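Local coordinates for protein ketosynthase (Streptomyces sp. MSC090213JE08, PDB 6KXD) that probably catalyses condensation of an acyl-[ACP] with malonyl-[ACP] to a 3-oxoacyl-[ACP] with loss of CO2, serving as ketosynthase of a highly reducing type II polyketide synthase, at residues H69-L72 and D73-G76; A85-M88 and A89-A93; A93-T96 and E97-G101; V166-A169 and C170-N174. All coordinates share one frame; numbering follows the deposited sequence.

Overall arrangement
Contacts 1, 2 and 3 follow one another along the N-terminal half of the ketosynthase and touch each other, whereas contact 4 lies deeper, its centre about 8 Å from that of the chain. Contacts 2 and 4 are buried; 1 and 3 are partly exposed, and most of their acidic side chains lie toward the surface. Contacts 2 and 3 share A93 and join helix 77-93 to helix 97-101, tied by a salt bridge from R87 to E97. Contact 1 shapes the turn before helix 77-93. Small side chains, mostly alanine, make up contact 4, where strand 161-166 turns into helix 172-185 at what is probably the nucleophilic cysteine, about 12 Å from the nearest atoms of contact 2.

Contact 1. Residues H69-L72 and D73-G76; sequences HVPL and DDMG
The carboxylate of D74 lies over one face of the P71 ring, with OD2 nearest CD at 3.6 Å and only a little farther from CG. At the rim of the same ring, the D73 carboxylate brings OD1 to 3.7 Å from P71 CB. The opposite ring face looks away from 73-76. These groups belong to a 3-10 turn that delivers the chain to the N-cap position, G76, of helix 77-93 in the thiolase-like fold. Proline lacks an N-H to give, and its ring restricts the backbone just ahead of the turn while its carbonyl accepts from D74 N. Two successive i to i+3 bonds close the turn: D74 N to P71 O, 2.9 Å, and M75 N to L72 O, 3.0 Å. In both, the donor stands above the carbonyl plane. L72 O also accepts from Q80 NE2, so two donors hold it.

R154 of helix 147-156 forms a salt bridge with D74 OD2. With an alanine here R154 would probably be left without its anionic mate, and the ring face of P71 would lose its cover. V70 and M75 supply the apolar side of the turn; M75 packs on I67 and V151, V70 on R154. The methionine is flexible enough to fold back, its chain bending at the thioether (chi3 -85°), and this turns CE onto V70 CG1 in a tight 3.5 Å contact.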
loop_
_atom_site.group_PDB
_atom_site.type_symbol
_atom_site.label_atom_id
_atom_site.label_comp_id
_atom_site.label_asym_id
_atom_site.label_seq_id
_atom_site.Cartn_x
_atom_site.Cartn_y
_atom_site.Cartn_z
ATOM N N HIS A 69 3.197 21.884 -11.134
ATOM C CA HIS A 69 3.195 21.211 -12.404
ATOM C C HIS A 69 1.935 20.398 -12.605
ATOM O O HIS A 69 1.462 20.335 -13.661
ATOM C CB HIS A 69 4.403 20.288 -12.559
ATOM C CG HIS A 69 5.664 21.048 -12.578
ATOM N ND1 HIS A 69 6.761 20.712 -11.809
ATOM C CD2 HIS A 69 5.988 22.155 -13.276
ATOM C CE1 HIS A 69 7.723 21.572 -12.058
ATOM N NE2 HIS A 69 7.264 22.481 -12.929
ATOM N N VAL A 70 1.487 19.698 -11.558
ATOM C CA VAL A 70 0.391 18.815 -11.681
ATOM C C VAL A 70 -0.876 19.648 -11.523
ATOM O O VAL A 70 -1.044 20.302 -10.505
ATOM C CB VAL A 70 0.473 17.717 -10.602
ATOM C CG1 VAL A 70 -0.749 16.827 -10.681
ATOM C CG2 VAL A 70 1.746 16.899 -10.749
ATOM N N PRO A 71 -1.844 19.611 -12.456
ATOM C CA PRO A 71 -3.127 20.260 -12.225
ATOM C C PRO A 71 -3.772 19.718 -10.952
ATOM O O PRO A 71 -3.757 18.514 -10.747
ATOM C CB PRO A 71 -3.980 19.866 -13.422
ATOM C CG PRO A 71 -2.976 19.518 -14.494
ATOM C CD PRO A 71 -1.778 18.971 -13.764
ATOM N N LEU A 72 -4.340 20.613 -10.154
ATOM C CA LEU A 72 -4.976 20.238 -8.881
ATOM C C LEU A 72 -6.112 19.242 -9.084
ATOM O O LEU A 72 -6.319 18.355 -8.203
ATOM C CB LEU A 72 -5.457 21.494 -8.150
ATOM C CG LEU A 72 -4.351 22.449 -7.706
ATOM C CD1 LEU A 72 -4.954 23.673 -7.010
ATOM C CD2 LEU A 72 -3.353 21.742 -6.813
ATOM N N ASP A 73 -6.833 19.297 -10.214
ATOM C CA ASP A 73 -7.922 18.399 -10.353
ATOM C C ASP A 73 -7.432 16.974 -10.697
ATOM O O ASP A 73 -8.238 16.087 -10.804
ATOM C CB ASP A 73 -8.967 18.895 -11.338
ATOM C CG ASP A 73 -8.519 18.930 -12.778
ATOM O OD1 ASP A 73 -7.389 18.453 -13.088
ATOM O OD2 ASP A 73 -9.284 19.491 -13.568
ATOM N N ASP A 74 -6.128 16.785 -10.895
ATOM C CA ASP A 74 -5.591 15.443 -11.104
ATOM C C ASP A 74 -5.499 14.712 -9.770
ATOM O O ASP A 74 -5.201 13.541 -9.733
ATOM C CB ASP A 74 -4.217 15.521 -11.773
ATOM C CG ASP A 74 -4.302 15.670 -13.276
ATOM O OD1 ASP A 74 -5.429 15.774 -13.776
ATOM O OD2 ASP A 74 -3.217 15.634 -13.929
ATOM N N MET A 75 -5.681 15.442 -8.676
ATOM C CA MET A 75 -5.495 14.864 -7.329
ATOM C C MET A 75 -6.696 15.235 -6.485
ATOM O O MET A 75 -7.209 16.352 -6.626
ATOM C CB MET A 75 -4.295 15.478 -6.632
ATOM C CG MET A 75 -3.026 15.334 -7.387
ATOM S SD MET A 75 -1.739 16.367 -6.781
ATOM C CE MET A 75 -2.087 17.909 -7.637
ATOM N N GLY A 76 -7.082 14.354 -5.560
ATOM C CA GLY A 76 -7.873 14.799 -4.484
ATOM C C GLY A 76 -7.002 15.369 -3.399
ATOM O O GLY A 76 -5.791 15.534 -3.544
#

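Contact 2. Residues A85-M88 and A89-A93; sequences AARM and AVDDA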
loop_
_atom_site.group_PDB
_atom_site.type_symbol
_atom_site.label_atom_id
_atom_site.label_comp_id
_atom_site.label_asym_id
_atom_site.label_seq_id
_atom_site.Cartn_x
_atom_site.Cartn_y
_atom_site.Cartn_z
ATOM N N ALA A 85 3.860 17.909 0.708
ATOM C CA ALA A 85 4.833 17.470 1.624
ATOM C C ALA A 85 6.093 16.989 0.896
ATOM O O ALA A 85 7.206 17.141 1.424
ATOM C CB ALA A 85 4.271 16.377 2.513
ATOM N N ALA A 86 5.925 16.342 -0.259
ATOM C CA ALA A 86 7.051 15.872 -1.011
ATOM C C ALA A 86 7.910 17.067 -1.451
ATOM O O ALA A 86 9.125 17.011 -1.294
ATOM C CB ALA A 86 6.598 15.086 -2.205
ATOM N N ARG A 87 7.256 18.086 -2.013
ATOM C CA ARG A 87 7.935 19.357 -2.412
ATOM C C ARG A 87 8.730 19.849 -1.203
ATOM O O ARG A 87 9.921 19.984 -1.261
ATOM C CB ARG A 87 6.905 20.344 -2.967
ATOM C CG ARG A 87 7.423 21.763 -3.178
ATOM C CD ARG A 87 8.338 21.851 -4.371
ATOM N NE ARG A 87 7.626 21.658 -5.633
ATOM C CZ ARG A 87 8.253 21.431 -6.778
ATOM N NH1 ARG A 87 9.576 21.446 -6.806
ATOM N NH2 ARG A 87 7.576 21.137 -7.870
ATOM N N MET A 88 8.038 20.059 -0.083
ATOM C CA MET A 88 8.667 20.545 1.120
ATOM C C MET A 88 9.856 19.679 1.512
ATOM O O MET A 88 10.865 20.174 1.944
ATOM C CB MET A 88 7.693 20.544 2.295
ATOM C CG MET A 88 6.667 21.591 2.181
ATOM S SD MET A 88 5.648 21.533 3.676
ATOM C CE MET A 88 4.070 21.535 2.851
ATOM N N ALA A 89 9.697 18.355 1.403
ATOM C CA ALA A 89 10.701 17.472 1.872
ATOM C C ALA A 89 11.951 17.609 0.996
ATOM O O ALA A 89 13.050 17.572 1.529
ATOM C CB ALA A 89 10.201 16.056 1.859
ATOM N N VAL A 90 11.768 17.687 -0.323
ATOM C CA VAL A 90 12.924 17.769 -1.186
ATOM C C VAL A 90 13.553 19.166 -1.033
ATOM O O VAL A 90 14.782 19.259 -0.931
ATOM C CB VAL A 90 12.648 17.375 -2.643
ATOM C CG1 VAL A 90 12.255 15.909 -2.744
ATOM C CG2 VAL A 90 11.640 18.263 -3.341
ATOM N N ASP A 91 12.718 20.189 -0.873
ATOM C CA ASP A 91 13.201 21.545 -0.473
ATOM C C ASP A 91 14.082 21.395 0.774
ATOM O O ASP A 91 15.260 21.792 0.785
ATOM C CB ASP A 91 12.024 22.513 -0.295
ATOM C CG ASP A 91 11.370 22.910 -1.609
ATOM O OD1 ASP A 91 11.959 22.620 -2.654
ATOM O OD2 ASP A 91 10.269 23.493 -1.577
ATOM N N ASP A 92 13.518 20.766 1.809
ATOM C CA ASP A 92 14.165 20.602 3.099
ATOM C C ASP A 92 15.441 19.781 2.949
ATOM O O ASP A 92 16.338 19.900 3.765
ATOM C CB ASP A 92 13.241 19.915 4.111
ATOM C CG ASP A 92 13.794 19.900 5.526
ATOM O OD1 ASP A 92 13.913 20.997 6.124
ATOM O OD2 ASP A 92 14.103 18.801 6.015
ATOM N N ALA A 93 15.526 18.935 1.917
ATOM C CA ALA A 93 16.713 18.121 1.762
ATOM C C ALA A 93 17.790 18.864 0.951
ATOM O O ALA A 93 18.890 18.368 0.863
ATOM C CB ALA A 93 16.370 16.807 1.117
#
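R87 and D91 stand one helical turn apart and lean across each other at an angle, so that the D91 carboxylate meets the aliphatic part of R87, not its guanidinium. D91 OD2 lies 3.7 Å from R87 CG, while the guanidinium and carboxylate planes are inclined by 33° and their nearest charged atoms, R87 NH1 and D91 OD1, stay 4.9 Å apart. The arginine reaches past its neighbour: CG is anti to the backbone N (chi1 170°), and bends at the next two bonds carry the guanidinium to salt bridges with E97 and E155, with NE bonded to the carbonyl of W66. A long, many-handed cation suits this buried place, where three separate acceptors satisfy it.

Beneath them runs ordinary alpha-helical bonding. D91 N to R87 O is the straightest link, at 174°, and D92 N to M88 O spans 2.7 Å. The beta-branched V90 rests CG2 3.2 Å from R87 O. D92, one residue beyond D91, swings its carboxylate off the helix toward H254 and the backbone N of F15.

Small side chains mark the face that lies on the sheet. A85 and A89, a turn apart, let helix 77-93 approach I237 on strand 234-242, while M88 meets I18 of strand 10-19. A86 and V90 turn instead to I152 and L156 of helix 147-156.

Contact 3. Residues A93-T96 and E97-G101; sequences AGLT and EDDLG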
loop_
_atom_site.group_PDB
_atom_site.type_symbol
_atom_site.label_atom_id
_atom_site.label_comp_id
_atom_site.label_asym_id
_atom_site.label_seq_id
_atom_site.Cartn_x
_atom_site.Cartn_y
_atom_site.Cartn_z
ATOM N N ALA A 93 15.526 18.935 1.917
ATOM C CA ALA A 93 16.713 18.121 1.762
ATOM C C ALA A 93 17.790 18.864 0.951
ATOM O O ALA A 93 18.890 18.368 0.863
ATOM C CB ALA A 93 16.370 16.807 1.117
ATOM N N GLY A 94 17.446 20.005 0.346
ATOM C CA GLY A 94 18.372 20.757 -0.531
ATOM C C GLY A 94 18.436 20.149 -1.920
ATOM O O GLY A 94 19.411 20.304 -2.642
ATOM N N LEU A 95 17.375 19.426 -2.288
ATOM C CA LEU A 95 17.309 18.689 -3.534
ATOM C C LEU A 95 16.371 19.464 -4.441
ATOM O O LEU A 95 15.289 19.845 -4.035
ATOM C CB LEU A 95 16.739 17.277 -3.309
ATOM C CG LEU A 95 17.712 16.217 -2.803
ATOM C CD1 LEU A 95 16.994 14.931 -2.434
ATOM C CD2 LEU A 95 18.768 15.932 -3.852
ATOM N N THR A 96 16.782 19.678 -5.679
ATOM C CA THR A 96 15.894 20.325 -6.611
ATOM C C THR A 96 15.406 19.268 -7.608
ATOM O O THR A 96 15.883 18.125 -7.601
ATOM C CB THR A 96 16.595 21.522 -7.261
ATOM O OG1 THR A 96 15.601 22.159 -8.064
ATOM C CG2 THR A 96 17.811 21.116 -8.062
ATOM N N GLU A 97 14.448 19.654 -8.455
ATOM C CA GLU A 97 13.917 18.763 -9.479
ATOM C C GLU A 97 15.058 18.295 -10.398
ATOM O O GLU A 97 15.012 17.174 -10.914
ATOM C CB GLU A 97 12.815 19.470 -10.263
ATOM C CG GLU A 97 11.607 19.796 -9.414
ATOM C CD GLU A 97 10.601 20.654 -10.145
ATOM O OE1 GLU A 97 10.676 20.705 -11.386
ATOM O OE2 GLU A 97 9.762 21.276 -9.476
ATOM N N ASP A 98 16.074 19.154 -10.583
ATOM C CA ASP A 98 17.235 18.857 -11.426
ATOM C C ASP A 98 18.016 17.674 -10.838
ATOM O O ASP A 98 18.370 16.750 -11.569
ATOM C CB ASP A 98 18.130 20.085 -11.607
ATOM C CG ASP A 98 17.470 21.252 -12.319
ATOM O OD1 ASP A 98 16.560 21.007 -13.143
ATOM O OD2 ASP A 98 17.880 22.406 -12.050
ATOM N N ASP A 99 18.246 17.692 -9.516
ATOM C CA ASP A 99 19.004 16.634 -8.782
ATOM C C ASP A 99 18.215 15.309 -8.779
ATOM O O ASP A 99 18.789 14.219 -8.671
ATOM C CB ASP A 99 19.275 17.045 -7.329
ATOM C CG ASP A 99 19.757 18.481 -7.127
ATOM O OD1 ASP A 99 19.941 19.215 -8.137
ATOM O OD2 ASP A 99 19.924 18.870 -5.956
ATOM N N LEU A 100 16.882 15.424 -8.845
ATOM C CA LEU A 100 15.982 14.303 -8.677
ATOM C C LEU A 100 15.765 13.582 -10.011
ATOM O O LEU A 100 15.643 12.357 -10.023
ATOM C CB LEU A 100 14.653 14.823 -8.115
ATOM C CG LEU A 100 14.714 15.368 -6.692
ATOM C CD1 LEU A 100 13.504 16.238 -6.390
ATOM C CD2 LEU A 100 14.845 14.257 -5.672
ATOM N N GLY A 101 15.647 14.353 -11.102
ATOM C CA GLY A 101 15.397 13.810 -12.454
ATOM C C GLY A 101 16.455 12.785 -12.835
ATOM O O GLY A 101 16.182 11.862 -13.606
#
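L95 and L100 hold the buried half of this contact, crossing at about a right angle with L95 CD1 3.9 Å from L100 CD2. The two segments form a helix-to-helix connection: a Schellman motif ends helix 77-93 at G94, and T96 takes the N-cap position of helix 97-101. G94 has a positive phi of 80°, which favours glycine and lets the chain leave the helix. Leucines fit the inner side because both reach V90 and I191, bringing the new helix against the previous one and strand 191-198. The other branch of L95, CD2, packs 3.7 Å from D99 CB.

The outer side is polar and more loosely held. T96 is exposed and its side chain makes no capping bond; CG2 lies 3.7 Å from D98 CB. What ties this side is D99, whose carboxylate turns back along the helix (chi1 -45°) to let OD2 accept a weak, fairly straight bond of 3.3 Å from T96 N. The reciprocal bond of a capping box, from the T96 side chain, is not made. The negative group near the helix start probably also interacts favourably with the helix dipole. With an alanine in place of D99, T96 N would probably lose that acceptor, and the N-cap would be less firmly held. The carboxylate of E97 points out of the contact, its OE2 paired with R87.

Across the first turn the backbone bond is weak as well: L100 N to T96 O spans 3.1 Å at 133°, with L100 CG lying equally close to that carbonyl oxygen.

Contact 4. Residues V166-A169 and C170-N174; sequences VTTA and CAAGN
T168 touches A172 through its hydroxyl: OG1 sits 3.1 Å from A172 CA, brought there by a chi1 of 60° that tucks the oxygen between the backbone N and the carbonyl carbon while CG2 points away from that carbonyl. A172 answers with its methyl, CB lying 3.1 Å from A169 O and 3.4 Å from V166 O; a side chain of one carbon suits a place this close to two carbonyls. The turn itself is closed by A171 N to T168 O, 3.0 Å, and A172 N to A169 O, 2.9 Å.

A169 is the unusual residue, with phi 53° and psi -125°, a strained backbone for an alanine. This is consistent with the sharp strand-turn-helix elbow that carries the nucleophilic cysteine in ketosynthases. C170 SG, at chi1 -32° short of a staggered position, faces H301 and H336, consistent with the Cys-His-His site of the family.

Strand 161-166, parallel to strand 105-110, thus runs through the elbow into helix 172-185. Strand 387-394 packs on A169 and A171, strand 398-405 on T168 and N174, and T167 makes backbone bonds to a neighbouring subunit.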
loop_
_atom_site.group_PDB
_atom_site.type_symbol
_atom_site.label_atom_id
_atom_site.label_comp_id
_atom_site.label_asym_id
_atom_site.label_seq_id
_atom_site.Cartn_x
_atom_site.Cartn_y
_atom_site.Cartn_z
ATOM N N VAL A 166 1.594 2.284 -0.444
ATOM C CA VAL A 166 1.406 1.225 0.503
ATOM C C VAL A 166 0.081 1.483 1.243
ATOM O O VAL A 166 -0.129 2.504 1.894
ATOM C CB VAL A 166 2.618 1.100 1.426
ATOM C CG1 VAL A 166 2.364 0.023 2.460
ATOM C CG2 VAL A 166 3.880 0.786 0.604
ATOM N N THR A 167 -0.816 0.520 1.173
ATOM C CA THR A 167 -2.167 0.699 1.709
ATOM C C THR A 167 -2.315 -0.190 2.953
ATOM O O THR A 167 -3.144 -1.041 2.962
ATOM C CB THR A 167 -3.228 0.387 0.663
ATOM O OG1 THR A 167 -3.120 -0.968 0.235
ATOM C CG2 THR A 167 -3.106 1.317 -0.539
ATOM N N THR A 168 -1.440 0.022 3.925
ATOM C CA THR A 168 -1.485 -0.702 5.192
ATOM C C THR A 168 -1.981 0.254 6.286
ATOM O O THR A 168 -1.520 0.233 7.470
ATOM C CB THR A 168 -0.129 -1.346 5.484
ATOM O OG1 THR A 168 0.858 -0.319 5.558
ATOM C CG2 THR A 168 0.283 -2.375 4.457
ATOM N N ALA A 169 -2.842 1.178 5.865
ATOM C CA ALA A 169 -3.594 2.058 6.777
ATOM C C ALA A 169 -2.680 2.796 7.774
ATOM O O ALA A 169 -1.756 3.529 7.380
ATOM C CB ALA A 169 -4.693 1.250 7.391
ATOM N N CYS A 170 -2.924 2.683 9.093
ATOM C CA CYS A 170 -2.179 3.513 10.057
ATOM C C CYS A 170 -0.688 3.206 10.096
ATOM O O CYS A 170 0.138 4.072 10.525
ATOM C CB CYS A 170 -2.677 3.295 11.471
ATOM S SG CYS A 170 -4.431 2.927 11.434
ATOM N N ALA A 171 -0.325 2.010 9.618
ATOM C CA ALA A 171 1.044 1.612 9.652
ATOM C C ALA A 171 1.752 2.005 8.355
ATOM O O ALA A 171 2.927 1.805 8.231
ATOM C CB ALA A 171 1.146 0.124 9.880
ATOM N N ALA A 172 1.023 2.601 7.415
ATOM C CA ALA A 172 1.502 2.677 6.045
ATOM C C ALA A 172 2.741 3.577 5.974
ATOM O O ALA A 172 3.676 3.267 5.277
ATOM C CB ALA A 172 0.374 3.114 5.152
ATOM N N GLY A 173 2.786 4.667 6.746
ATOM C CA GLY A 173 3.972 5.538 6.768
ATOM C C GLY A 173 5.254 4.803 7.150
ATOM O O GLY A 173 6.233 4.918 6.526
ATOM N N ASN A 174 5.193 3.995 8.202
ATOM C CA ASN A 174 6.300 3.214 8.666
ATOM C C ASN A 174 6.665 2.133 7.643
ATOM O O ASN A 174 7.842 1.874 7.408
ATOM C CB ASN A 174 5.988 2.544 10.003
ATOM C CG ASN A 174 6.398 3.376 11.199
ATOM O OD1 ASN A 174 6.972 4.457 11.024
ATOM N ND2 ASN A 174 6.027 2.915 12.390
#